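Local coordinates for protein putative phosphosugar isomerases (Salmonella typhimurium LT2, PDB 3FKJ) that probably binds a phosphorylated sugar or related carbohydrate derivative and may isomerise it, at residues Y215-G220 with I245-Y250; A66-V71 with Q169-A174. All coordinates share one frame; numbering follows the deposited sequence. Where two conformers were deposited one is given.

Contact 1. Residues Y215-G220 with I245-Y250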
ATOM      1  N   TYR A 215     -14.804  -7.823   3.252  1.00 32.89           N
ATOM      2  CA  TYR A 215     -13.378  -7.520   3.505  1.00 32.05           C
ATOM      3  C   TYR A 215     -12.440  -8.587   2.854  1.00 31.89           C
ATOM      4  O   TYR A 215     -12.611  -9.778   3.080  1.00 31.99           O
ATOM      5  CB  TYR A 215     -13.093  -7.336   5.010  1.00 30.49           C
ATOM      6  CG  TYR A 215     -13.799  -6.132   5.602  1.00 29.02           C
ATOM      7  CD1 TYR A 215     -13.322  -4.831   5.367  1.00 29.25           C
ATOM      8  CD2 TYR A 215     -14.972  -6.278   6.352  1.00 28.96           C
ATOM      9  CE1 TYR A 215     -13.972  -3.725   5.872  1.00 30.63           C
ATOM     10  CE2 TYR A 215     -15.636  -5.175   6.876  1.00 27.54           C
ATOM     11  CZ  TYR A 215     -15.122  -3.884   6.628  1.00 29.04           C
ATOM     12  OH  TYR A 215     -15.733  -2.767   7.125  1.00 29.97           O
HETATM   13  N   MSE A 216     -11.529  -8.112   1.988  1.00 29.97           N
HETATM   14  CA  MSE A 216     -10.449  -8.913   1.399  1.00 29.99           C
HETATM   15  C   MSE A 216      -9.229  -8.917   2.298  1.00 29.57           C
HETATM   16  O   MSE A 216      -8.855  -7.875   2.908  1.00 30.06           O
HETATM   17  CB  MSE A 216     -10.030  -8.361   0.047  1.00 29.10           C
HETATM   18  CG  MSE A 216     -11.124  -8.379  -1.018  1.00 30.23           C
HETATM   19 SE   MSE A 216     -12.008 -10.070  -1.264  0.75 22.84          SE
HETATM   20  CE  MSE A 216     -10.294 -11.144  -1.508  1.00 24.91           C
HETATM   21  N   MSE A 217      -8.606 -10.078   2.400  1.00 29.87           N
HETATM   22  CA  MSE A 217      -7.440 -10.235   3.267  0.70 29.30           C
HETATM   23  C   MSE A 217      -6.408 -11.185   2.652  1.00 29.54           C
HETATM   24  O   MSE A 217      -6.738 -12.110   1.905  1.00 29.21           O
HETATM   25  CB  MSE A 217      -7.899 -10.715   4.667  0.70 28.26           C
HETATM   26  CG  MSE A 217      -6.812 -10.747   5.740  0.70 28.36           C
HETATM   27 SE   MSE A 217      -7.489 -11.292   7.516  0.52 24.55          SE
HETATM   28  CE  MSE A 217      -8.979 -10.143   7.611  0.70 20.77           C
ATOM     29  N   GLY A 218      -5.158 -10.921   2.995  1.00 29.56           N
ATOM     30  CA  GLY A 218      -4.024 -11.639   2.519  1.00 29.17           C
ATOM     31  C   GLY A 218      -2.784 -11.004   3.099  1.00 29.76           C
ATOM     32  O   GLY A 218      -2.833  -9.941   3.732  1.00 27.82           O
ATOM     33  N   SER A 219      -1.663 -11.675   2.884  1.00 30.74           N
ATOM     34  CA  SER A 219      -0.372 -11.191   3.339  1.00 29.34           C
ATOM     35  C   SER A 219       0.676 -11.590   2.359  1.00 29.43           C
ATOM     36  O   SER A 219       0.418 -12.386   1.467  1.00 29.44           O
ATOM     37  CB  SER A 219      -0.023 -11.797   4.712  1.00 30.07           C
ATOM     38  OG  SER A 219       0.149 -13.208   4.615  1.00 28.46           O
ATOM     39  N   GLY A 220       1.886 -11.092   2.558  1.00 30.18           N
ATOM     40  CA  GLY A 220       3.015 -11.491   1.700  1.00 32.14           C
ATOM     41  C   GLY A 220       2.728 -11.461   0.222  1.00 31.00           C
ATOM     42  O   GLY A 220       2.320 -10.424  -0.296  1.00 30.26           O
ATOM     43  N   ILE A 245      -7.496  -5.570   3.850  1.00 29.77           N
ATOM     44  CA  ILE A 245      -6.822  -5.579   5.134  1.00 30.47           C
ATOM     45  C   ILE A 245      -5.677  -6.596   5.024  1.00 30.96           C
ATOM     46  O   ILE A 245      -5.907  -7.790   4.717  1.00 31.98           O
ATOM     47  CB  ILE A 245      -7.733  -6.062   6.286  1.00 29.38           C
ATOM     48  CG1 ILE A 245      -9.023  -5.262   6.324  1.00 31.85           C
ATOM     49  CG2 ILE A 245      -6.981  -5.988   7.650  1.00 27.33           C
ATOM     50  CD1 ILE A 245     -10.048  -5.864   7.258  1.00 36.65           C
ATOM     51  N   HIS A 246      -4.460  -6.140   5.278  1.00 28.43           N
ATOM     52  CA  HIS A 246      -3.337  -7.038   5.403  1.00 29.94           C
ATOM     53  C   HIS A 246      -3.555  -7.903   6.670  1.00 32.21           C
ATOM     54  O   HIS A 246      -3.957  -7.388   7.754  1.00 28.57           O
ATOM     55  CB  HIS A 246      -2.031  -6.248   5.431  1.00 31.55           C
ATOM     56  CG  HIS A 246      -0.809  -7.098   5.332  1.00 34.52           C
ATOM     57  ND1 HIS A 246      -0.398  -7.925   6.356  1.00 32.91           N
ATOM     58  CD2 HIS A 246       0.090  -7.256   4.332  1.00 32.52           C
ATOM     59  CE1 HIS A 246       0.696  -8.566   5.985  1.00 39.02           C
ATOM     60  NE2 HIS A 246       1.006  -8.187   4.760  1.00 32.22           N
ATOM     61  N   SER A 247      -3.333  -9.216   6.523  1.00 30.89           N
ATOM     62  CA  SER A 247      -3.550 -10.161   7.609  1.00 28.46           C
ATOM     63  C   SER A 247      -2.864  -9.726   8.915  1.00 28.91           C
ATOM     64  O   SER A 247      -3.427  -9.916  10.018  1.00 31.38           O
ATOM     65  CB  SER A 247      -3.029 -11.521   7.222  1.00 26.10           C
ATOM     66  OG  SER A 247      -3.708 -12.075   6.141  1.00 31.56           O
ATOM     67  N   GLY A 248      -1.657  -9.155   8.780  1.00 30.37           N
ATOM     68  CA  GLY A 248      -0.848  -8.681   9.882  1.00 30.88           C
ATOM     69  C   GLY A 248      -1.494  -7.460  10.524  1.00 33.57           C
ATOM     70  O   GLY A 248      -1.607  -7.382  11.756  1.00 33.12           O
ATOM     71  N   GLU A 249      -1.962  -6.550   9.663  1.00 31.82           N
ATOM     72  CA  GLU A 249      -2.679  -5.314  10.065  1.00 32.18           C
ATOM     73  C   GLU A 249      -4.051  -5.512  10.726  1.00 33.84           C
ATOM     74  O   GLU A 249      -4.485  -4.688  11.536  1.00 32.24           O
ATOM     75  CB  GLU A 249      -2.828  -4.406   8.835  1.00 31.58           C
ATOM     76  CG  GLU A 249      -1.510  -3.734   8.403  1.00 33.68           C
ATOM     77  CD  GLU A 249      -1.095  -2.611   9.378  1.00 37.38           C
ATOM     78  OE1 GLU A 249      -1.790  -1.570   9.371  1.00 34.88           O
ATOM     79  OE2 GLU A 249      -0.080  -2.754  10.123  1.00 28.75           O
ATOM     80  N   TYR A 250      -4.733  -6.602  10.381  1.00 32.20           N
ATOM     81  CA  TYR A 250      -6.051  -6.920  10.930  1.00 31.85           C
ATOM     82  C   TYR A 250      -6.177  -6.716  12.449  1.00 32.09           C
ATOM     83  O   TYR A 250      -7.161  -6.145  12.950  1.00 31.20           O
ATOM     84  CB  TYR A 250      -6.337  -8.376  10.613  1.00 33.48           C
ATOM     85  CG  TYR A 250      -7.703  -8.914  11.066  1.00 29.12           C
ATOM     86  CD1 TYR A 250      -8.887  -8.399  10.545  1.00 35.50           C
ATOM     87  CD2 TYR A 250      -7.782  -9.958  11.955  1.00 26.70           C
ATOM     88  CE1 TYR A 250     -10.116  -8.909  10.921  1.00 40.37           C
ATOM     89  CE2 TYR A 250      -9.020 -10.493  12.355  1.00 33.33           C
ATOM     90  CZ  TYR A 250     -10.186  -9.963  11.835  1.00 36.49           C
ATOM     91  OH  TYR A 250     -11.415 -10.471  12.193  1.00 32.40           O
TER
HETATM   92  O   HOH W   1       2.576  -7.966   1.663  1.00 26.66           O

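Contact 2. Residues A66-V71 with Q169-A174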
ATOM      1  N   ALA A  66      16.109  -9.024  -3.628  1.00 33.25           N
ATOM      2  CA  ALA A  66      17.119  -8.035  -4.055  1.00 32.40           C
ATOM      3  C   ALA A  66      17.711  -7.246  -2.891  1.00 34.87           C
ATOM      4  O   ALA A  66      16.979  -6.602  -2.169  1.00 35.53           O
ATOM      5  CB  ALA A  66      16.505  -7.047  -5.054  1.00 31.33           C
ATOM      6  N   SER A  67      19.045  -7.268  -2.756  1.00 34.50           N
ATOM      7  CA  SER A  67      19.785  -6.520  -1.741  1.00 34.13           C
ATOM      8  C   SER A  67      20.273  -5.140  -2.154  1.00 32.87           C
ATOM      9  O   SER A  67      20.530  -4.282  -1.294  1.00 33.73           O
ATOM     10  CB  SER A  67      21.009  -7.335  -1.269  1.00 34.93           C
ATOM     11  OG  SER A  67      20.571  -8.559  -0.731  1.00 45.98           O
ATOM     12  N   LYS A  68      20.432  -4.910  -3.456  1.00 32.30           N
ATOM     13  CA  LYS A  68      20.979  -3.630  -3.917  1.00 34.59           C
ATOM     14  C   LYS A  68      19.910  -2.683  -4.438  1.00 35.42           C
ATOM     15  O   LYS A  68      20.048  -1.475  -4.379  1.00 36.72           O
ATOM     16  CB  LYS A  68      22.001  -3.853  -5.016  1.00 35.08           C
ATOM     17  CG  LYS A  68      23.222  -4.682  -4.626  1.00 40.65           C
ATOM     18  CD  LYS A  68      24.102  -4.864  -5.883  1.00 47.81           C
ATOM     19  CE  LYS A  68      25.261  -5.793  -5.687  1.00 51.32           C
ATOM     20  NZ  LYS A  68      26.202  -5.641  -6.831  1.00 53.45           N
ATOM     21  N   LEU A  69      18.837  -3.244  -4.943  1.00 35.75           N
ATOM     22  CA  LEU A  69      17.811  -2.476  -5.617  1.00 36.29           C
ATOM     23  C   LEU A  69      16.910  -1.700  -4.690  1.00 34.77           C
ATOM     24  O   LEU A  69      16.495  -2.201  -3.642  1.00 37.54           O
ATOM     25  CB  LEU A  69      16.951  -3.463  -6.383  1.00 37.71           C
ATOM     26  CG  LEU A  69      16.397  -3.119  -7.725  1.00 40.58           C
ATOM     27  CD1 LEU A  69      17.574  -2.970  -8.662  1.00 42.16           C
ATOM     28  CD2 LEU A  69      15.471  -4.258  -8.147  1.00 37.21           C
ATOM     29  N   ALA A  70      16.584  -0.477  -5.089  1.00 34.47           N
ATOM     30  CA  ALA A  70      15.507   0.282  -4.476  1.00 34.02           C
ATOM     31  C   ALA A  70      14.290   0.080  -5.393  1.00 35.66           C
ATOM     32  O   ALA A  70      14.394   0.287  -6.608  1.00 34.58           O
ATOM     33  CB  ALA A  70      15.883   1.738  -4.362  1.00 33.09           C
ATOM     34  N   VAL A  71      13.166  -0.374  -4.802  1.00 35.11           N
ATOM     35  CA  VAL A  71      11.961  -0.750  -5.538  1.00 32.90           C
ATOM     36  C   VAL A  71      10.757   0.109  -5.124  1.00 32.77           C
ATOM     37  O   VAL A  71      10.400   0.160  -3.932  1.00 32.66           O
ATOM     38  CB  VAL A  71      11.662  -2.263  -5.386  1.00 35.49           C
ATOM     39  CG1 VAL A  71      10.401  -2.647  -6.138  1.00 35.06           C
ATOM     40  CG2 VAL A  71      12.868  -3.067  -5.908  1.00 27.11           C
ATOM     41  N   GLN A 169      20.186 -10.713 -13.437  1.00 31.94           N
ATOM     42  CA  GLN A 169      21.215 -10.100 -14.294  1.00 32.91           C
ATOM     43  C   GLN A 169      21.982  -8.969 -13.581  1.00 33.17           C
ATOM     44  O   GLN A 169      22.915  -8.416 -14.139  1.00 33.07           O
ATOM     45  CB  GLN A 169      20.586  -9.582 -15.597  1.00 31.62           C
ATOM     46  CG  GLN A 169      20.090 -10.686 -16.538  1.00 35.02           C
ATOM     47  CD  GLN A 169      19.537 -10.157 -17.839  1.00 33.32           C
ATOM     48  OE1 GLN A 169      20.130  -9.285 -18.470  1.00 36.13           O
ATOM     49  NE2 GLN A 169      18.397 -10.684 -18.254  1.00 28.00           N
ATOM     50  N   THR A 170      21.552  -8.616 -12.361  1.00 34.60           N
ATOM     51  CA  THR A 170      22.256  -7.621 -11.549  1.00 35.33           C
ATOM     52  C   THR A 170      22.915  -8.207 -10.290  1.00 36.17           C
ATOM     53  O   THR A 170      23.987  -7.786  -9.902  1.00 38.97           O
ATOM     54  CB  THR A 170      21.315  -6.446 -11.142  1.00 33.97           C
ATOM     55  OG1 THR A 170      20.253  -6.916 -10.296  1.00 30.99           O
ATOM     56  CG2 THR A 170      20.725  -5.776 -12.374  1.00 30.84           C
ATOM     57  N   GLU A 171      22.275  -9.151  -9.630  1.00 36.60           N
ATOM     58  CA  GLU A 171      22.820  -9.704  -8.393  1.00 37.07           C
ATOM     59  C   GLU A 171      23.064 -11.205  -8.465  1.00 36.02           C
ATOM     60  O   GLU A 171      23.721 -11.776  -7.606  1.00 36.37           O
ATOM     61  CB  GLU A 171      21.873  -9.400  -7.220  1.00 38.01           C
ATOM     62  CG  GLU A 171      21.673  -7.937  -6.953  1.00 37.77           C
ATOM     63  CD  GLU A 171      20.729  -7.626  -5.780  1.00 42.82           C
ATOM     64  OE1 GLU A 171      20.089  -6.542  -5.821  1.00 33.82           O
ATOM     65  OE2 GLU A 171      20.657  -8.410  -4.800  1.00 37.30           O
ATOM     66  N   GLY A 172      22.512 -11.842  -9.470  1.00 36.18           N
ATOM     67  CA  GLY A 172      22.443 -13.292  -9.529  1.00 35.58           C
ATOM     68  C   GLY A 172      21.307 -13.819  -8.663  1.00 34.33           C
ATOM     69  O   GLY A 172      20.873 -13.177  -7.716  1.00 31.98           O
ATOM     70  N   TYR A 173      20.826 -15.008  -8.999  1.00 35.54           N
ATOM     71  CA  TYR A 173      19.776 -15.628  -8.240  1.00 35.44           C
ATOM     72  C   TYR A 173      19.934 -17.112  -8.329  1.00 35.42           C
ATOM     73  O   TYR A 173      19.754 -17.681  -9.399  1.00 36.09           O
ATOM     74  CB  TYR A 173      18.407 -15.216  -8.788  1.00 35.30           C
ATOM     75  CG  TYR A 173      17.252 -15.821  -8.043  1.00 31.15           C
ATOM     76  CD1 TYR A 173      17.166 -15.718  -6.634  1.00 35.32           C
ATOM     77  CD2 TYR A 173      16.227 -16.461  -8.721  1.00 27.96           C
ATOM     78  CE1 TYR A 173      16.074 -16.258  -5.928  1.00 35.57           C
ATOM     79  CE2 TYR A 173      15.128 -17.002  -8.034  1.00 28.34           C
ATOM     80  CZ  TYR A 173      15.058 -16.887  -6.631  1.00 34.63           C
ATOM     81  OH  TYR A 173      13.994 -17.414  -5.950  1.00 33.71           O
ATOM     82  N   ALA A 174      20.271 -17.720  -7.195  1.00 38.19           N
ATOM     83  CA  ALA A 174      20.572 -19.162  -7.120  1.00 37.84           C
ATOM     84  C   ALA A 174      19.412 -20.015  -7.549  1.00 37.26           C
ATOM     85  O   ALA A 174      19.627 -21.049  -8.133  1.00 39.15           O
ATOM     86  CB  ALA A 174      21.002 -19.560  -5.708  1.00 38.95           C
TER
HETATM   87  O   HOH W   2      25.235  -5.478  -9.802  1.00 29.57           O

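Contact 1. Residues Y215-G220 with I245-Y250
Two neighbouring parallel strands of a beta-alpha-beta unit come together where Met216 and Gly218 accept backbone bonds from Ile245 and Ser247, at the C-terminal ends of the strands of the four-stranded parallel sheet. Ile245 N reaches Met216 O at 2.8 Å, and Ser247 N binds Gly218 O at 2.9 Å. Ile245 CD1 lies 3.9 Å from Tyr215 CD1, the two side chains crossing obliquely, while the tyrosine hydroxyl is bonded to Asn241 of the second subunit. Met217, a selenomethionine modelled in two conformers, runs out in the one given with CG anti to its backbone N (chi1 -172°) and bends only at its end, so that CE comes over one face of the Tyr250 ring, 3.4 Å from Tyr250 CD1. Its SE stands farther off, 4.6 Å from the centroid of that ring, a Met-aromatic contact that the second conformer leaves provisional. Helix 223-238 supplies the crossover between the strands; with the parallel sheet it is consistent with the alpha/beta sandwich of a SIS domain, and the loops 219-220 and 247-250 follow the strand ends. On the other side of the sheet the His246 ring has Gly218 O over one face, displaced toward the rim, and Ser219 CA over that face in a CH-pi contact, 4.0 Å from the ring centroid. Gly248 N donates to His246 ND1 at 3.0 Å close to the ring plane, which fixes the ring's rotation; at the other nitrogen, His246 NE2 meets Glu78 of the second subunit, which also takes Gly220 N. Ser219 CB and Ser247 CB pack 3.9 Å apart, and both serine hydroxyls converge on Asp277 OD1 in helix 274-286.

Contact 2. Residues A66-V71 with Q169-A174
Glu171 sends its carboxylate into the turn 67-69, where it accepts two successive backbone N-H groups of the connection between helix 56-65 and strand 70-75, outermost within this chain in the five-stranded parallel SIS sheet. Ser67 N meets Glu171 OE2 at 2.8 Å with an N-H...O angle of 163°; Glu171 OE2 accepts through its syn lone pair, on the side of the other oxygen. Lys68 N goes to Glu171 OE1 at 2.9 Å but approaches from above the carboxylate plane, 45° out of it. One bond to each oxygen holds the carboxylate by both ends and should limit its rotation. The glutamate delivers this group on an extended chain (chi2 -180°), long enough to bridge from the backbone just past helix 155-170 to the turn. Carbon atoms also crowd the carboxylate: Ala66 CB lies 3.7 Å from Glu171 OE1, and Lys68 CB is 3.4 Å from the same oxygen. The Lys68 and Glu171 chains run past each other in opposite directions, with Lys68 CD 4.1 Å from Glu171 CG. The ammonium therefore ends away from the carboxylate, Lys68 NZ being 6.3 Å from Glu171 OE1, though its charge may still favour the ionised glutamate at long range. Farther out, Ala66 packs on Leu167 and Leu69 on Ile166, so both ends of the connection 66-69 also pack on helix 155-170; Thr170 OG1 turns back to Ile166 O within that helix. Toward the dimer partner, Leu69 O accepts a bond from Arg42 of the second subunit. At the end of the extended lysine chain, one water closes the contact, accepting from Lys68 NZ and donating to Thr170 O at 2.6 Å.

In the fold
Contact 2 lies just before strand 70-75 of the five-stranded sheet, and contact 1 joins strand 213-218 to 241-246 of the four-stranded one; 70-75 and 241-246 are outermost within this chain. Their centres are about 27 Å apart and their nearest atoms about 13 Å, without touching. The dimer relates them: the last residue of strand 70-75 in the second subunit, Thr75, is bonded to Glu249 of contact 1. Both thus border the subunit interface. No ligand marks a site; the loop at Ser219-Gly220, beside Ser269 and Thr273, lies where SIS domains commonly bind sugar phosphates, so contact 1 is probably near such a site. Contact 2 joins the 66-69 connection to the end of helix 155-170.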